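Local structure of lybatide 2 (Lycium barbarum, 5NGN) at residues Ser4-Asn9 with Thr20-Cys25. The protein is of unknown function but belongs to the lybatides, cysteine-rich wolfberry peptides with an unusual helical scaffold stapled by disulfide bonds. Sequence-based numbering, arbitrary orientation.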
loop_
_atom_site.group_PDB
_atom_site.type_symbol
_atom_site.label_atom_id
_atom_site.label_comp_id
_atom_site.label_asym_id
_atom_site.label_seq_id
_atom_site.Cartn_x
_atom_site.Cartn_y
_atom_site.Cartn_z
ATOM N N SER A 4 -1.838 0.139 -5.811
ATOM C CA SER A 4 -2.580 0.699 -6.911
ATOM C C SER A 4 -4.003 1.178 -6.534
ATOM O O SER A 4 -4.557 2.040 -7.225
ATOM C CB SER A 4 -2.654 -0.320 -8.060
ATOM O OG SER A 4 -3.293 -1.512 -7.650
ATOM N N GLU A 5 -4.568 0.553 -5.513
ATOM C CA GLU A 5 -5.891 1.016 -5.018
ATOM C C GLU A 5 -5.895 2.404 -4.486
ATOM O O GLU A 5 -6.972 2.988 -4.453
ATOM C CB GLU A 5 -6.463 0.032 -3.957
ATOM C CG GLU A 5 -6.535 -1.405 -4.481
ATOM C CD GLU A 5 -5.275 -2.219 -4.245
ATOM O OE1 GLU A 5 -4.192 -1.692 -4.071
ATOM O OE2 GLU A 5 -5.405 -3.503 -4.278
ATOM N N TYR A 6 -4.746 2.889 -4.034
ATOM C CA TYR A 6 -4.703 4.082 -3.222
ATOM C C TYR A 6 -3.752 5.157 -3.662
ATOM O O TYR A 6 -3.847 6.291 -3.205
ATOM C CB TYR A 6 -4.318 3.708 -1.844
ATOM C CG TYR A 6 -5.107 2.637 -1.199
ATOM C CD1 TYR A 6 -6.506 2.781 -1.028
ATOM C CD2 TYR A 6 -4.536 1.468 -0.774
ATOM C CE1 TYR A 6 -7.234 1.792 -0.408
ATOM C CE2 TYR A 6 -5.268 0.451 -0.178
ATOM C CZ TYR A 6 -6.613 0.641 0.073
ATOM O OH TYR A 6 -7.322 -0.319 0.690
ATOM N N CYS A 7 -2.782 4.834 -4.560
ATOM C CA CYS A 7 -1.627 5.651 -4.856
ATOM C C CYS A 7 -1.361 5.635 -6.341
ATOM O O CYS A 7 -1.653 4.655 -6.996
ATOM C CB CYS A 7 -0.370 5.076 -4.143
ATOM S SG CYS A 7 -0.384 4.865 -2.381
ATOM N N SER A 8 -0.701 6.678 -6.822
ATOM C CA SER A 8 -0.142 6.607 -8.179
ATOM C C SER A 8 1.237 5.996 -8.190
ATOM O O SER A 8 1.641 5.359 -9.186
ATOM C CB SER A 8 -0.171 7.989 -8.844
ATOM O OG SER A 8 0.678 8.833 -8.125
ATOM N N ASN A 9 1.974 6.101 -7.118
ATOM C CA ASN A 9 3.235 5.383 -7.059
ATOM C C ASN A 9 3.014 3.969 -6.547
ATOM O O ASN A 9 1.929 3.603 -6.191
ATOM C CB ASN A 9 4.279 6.126 -6.369
ATOM C CG ASN A 9 3.978 6.255 -4.912
ATOM O OD1 ASN A 9 2.898 6.710 -4.539
ATOM N ND2 ASN A 9 4.893 5.852 -4.097
ATOM N N THR A 20 -6.184 -4.360 6.664
ATOM C CA THR A 20 -5.884 -3.071 7.291
ATOM C C THR A 20 -4.402 -2.721 7.207
ATOM O O THR A 20 -4.031 -1.572 6.961
ATOM C CB THR A 20 -6.428 -2.903 8.784
ATOM O OG1 THR A 20 -7.892 -2.941 8.702
ATOM C CG2 THR A 20 -6.006 -1.658 9.376
ATOM N N GLN A 21 -3.547 -3.732 7.422
ATOM C CA GLN A 21 -2.105 -3.493 7.310
ATOM C C GLN A 21 -1.689 -3.080 5.917
ATOM O O GLN A 21 -0.855 -2.166 5.746
ATOM C CB GLN A 21 -1.303 -4.670 7.809
ATOM C CG GLN A 21 -1.396 -4.746 9.334
ATOM C CD GLN A 21 -0.603 -5.842 9.966
ATOM O OE1 GLN A 21 0.620 -5.775 9.956
ATOM N NE2 GLN A 21 -1.273 -6.760 10.643
ATOM N N TYR A 22 -2.232 -3.709 4.892
ATOM C CA TYR A 22 -1.995 -3.252 3.532
ATOM C C TYR A 22 -2.379 -1.795 3.330
ATOM O O TYR A 22 -1.608 -0.990 2.795
ATOM C CB TYR A 22 -2.748 -4.156 2.529
ATOM C CG TYR A 22 -2.584 -3.759 1.074
ATOM C CD1 TYR A 22 -1.403 -3.999 0.410
ATOM C CD2 TYR A 22 -3.609 -3.154 0.367
ATOM C CE1 TYR A 22 -1.266 -3.711 -0.915
ATOM C CE2 TYR A 22 -3.496 -2.872 -0.981
ATOM C CZ TYR A 22 -2.293 -3.158 -1.622
ATOM O OH TYR A 22 -2.156 -2.853 -2.967
ATOM N N THR A 23 -3.605 -1.439 3.749
ATOM C CA THR A 23 -4.064 -0.071 3.570
ATOM C C THR A 23 -3.153 0.948 4.325
ATOM O O THR A 23 -2.778 1.988 3.759
ATOM C CB THR A 23 -5.542 0.031 4.017
ATOM O OG1 THR A 23 -6.319 -0.964 3.335
ATOM C CG2 THR A 23 -6.059 1.415 3.767
ATOM N N LEU A 24 -2.842 0.609 5.586
ATOM C CA LEU A 24 -1.879 1.458 6.351
ATOM C C LEU A 24 -0.557 1.639 5.654
ATOM O O LEU A 24 -0.069 2.746 5.481
ATOM C CB LEU A 24 -1.631 0.819 7.685
ATOM C CG LEU A 24 -2.761 0.959 8.723
ATOM C CD1 LEU A 24 -2.546 -0.044 9.791
ATOM C CD2 LEU A 24 -2.893 2.364 9.207
ATOM N N CYS A 25 -0.000 0.503 5.183
ATOM C CA CYS A 25 1.250 0.587 4.463
ATOM C C CYS A 25 1.105 1.544 3.314
ATOM O O CYS A 25 1.948 2.394 3.070
ATOM C CB CYS A 25 1.631 -0.800 4.021
ATOM S SG CYS A 25 3.274 -1.004 3.276
#
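Tyr22 reaches from helix 19-30 to the N-terminal loop, its CG anti to the backbone N (chi1 179°). The close packing lies where Tyr22, Tyr6 and Thr23 meet. The Tyr6 ring crosses that of Tyr22 obliquely. Tyr6 CE2 meets the CD2-CE2 side of the Tyr22 ring, 3.9 Å from Tyr22 CE2. At the ring's tip, Tyr6 OH hydrogen-bonds Thr23 OG1 at 2.9 Å, and Thr23 CG2 packs against Tyr6 CZ. Thr23 OG1 also bonds Gln19 O, one turn back in the helix.

The solvent side is formed by Glu5 and the outer part of Tyr6. Both residues are exposed, whereas Tyr22 and Thr23 are partly covered. Glu5 CB covers one face of the Tyr6 ring, 3.8 Å above its centre. The Glu5 bond is short but lies on this exposed rim. Tyr22 OH donates to Glu5 OE1 (2.6 Å), which accepts through its syn lone pair. OE1 sits at the ring edge, in the ring plane, while the carboxylate is turned 80° to the ring. The Glu5 chain bends at chi2 (89°) to present this oxygen. Tyr22 OH also accepts from Cys3 N, so two bonds grip it. A phenylalanine at Tyr22 would lose the hydroxyl and would probably loosen Glu5 and the Cys3 backbone from the helix.

Cys3-Cys26 ties the loop to the helix, and Cys7-Cys31 ties it to the residue just after the helix. The polar bonds thus supplement covalent links. OE1 accepts the phenol proton, which is consistent with a charged carboxylate and would favour that state.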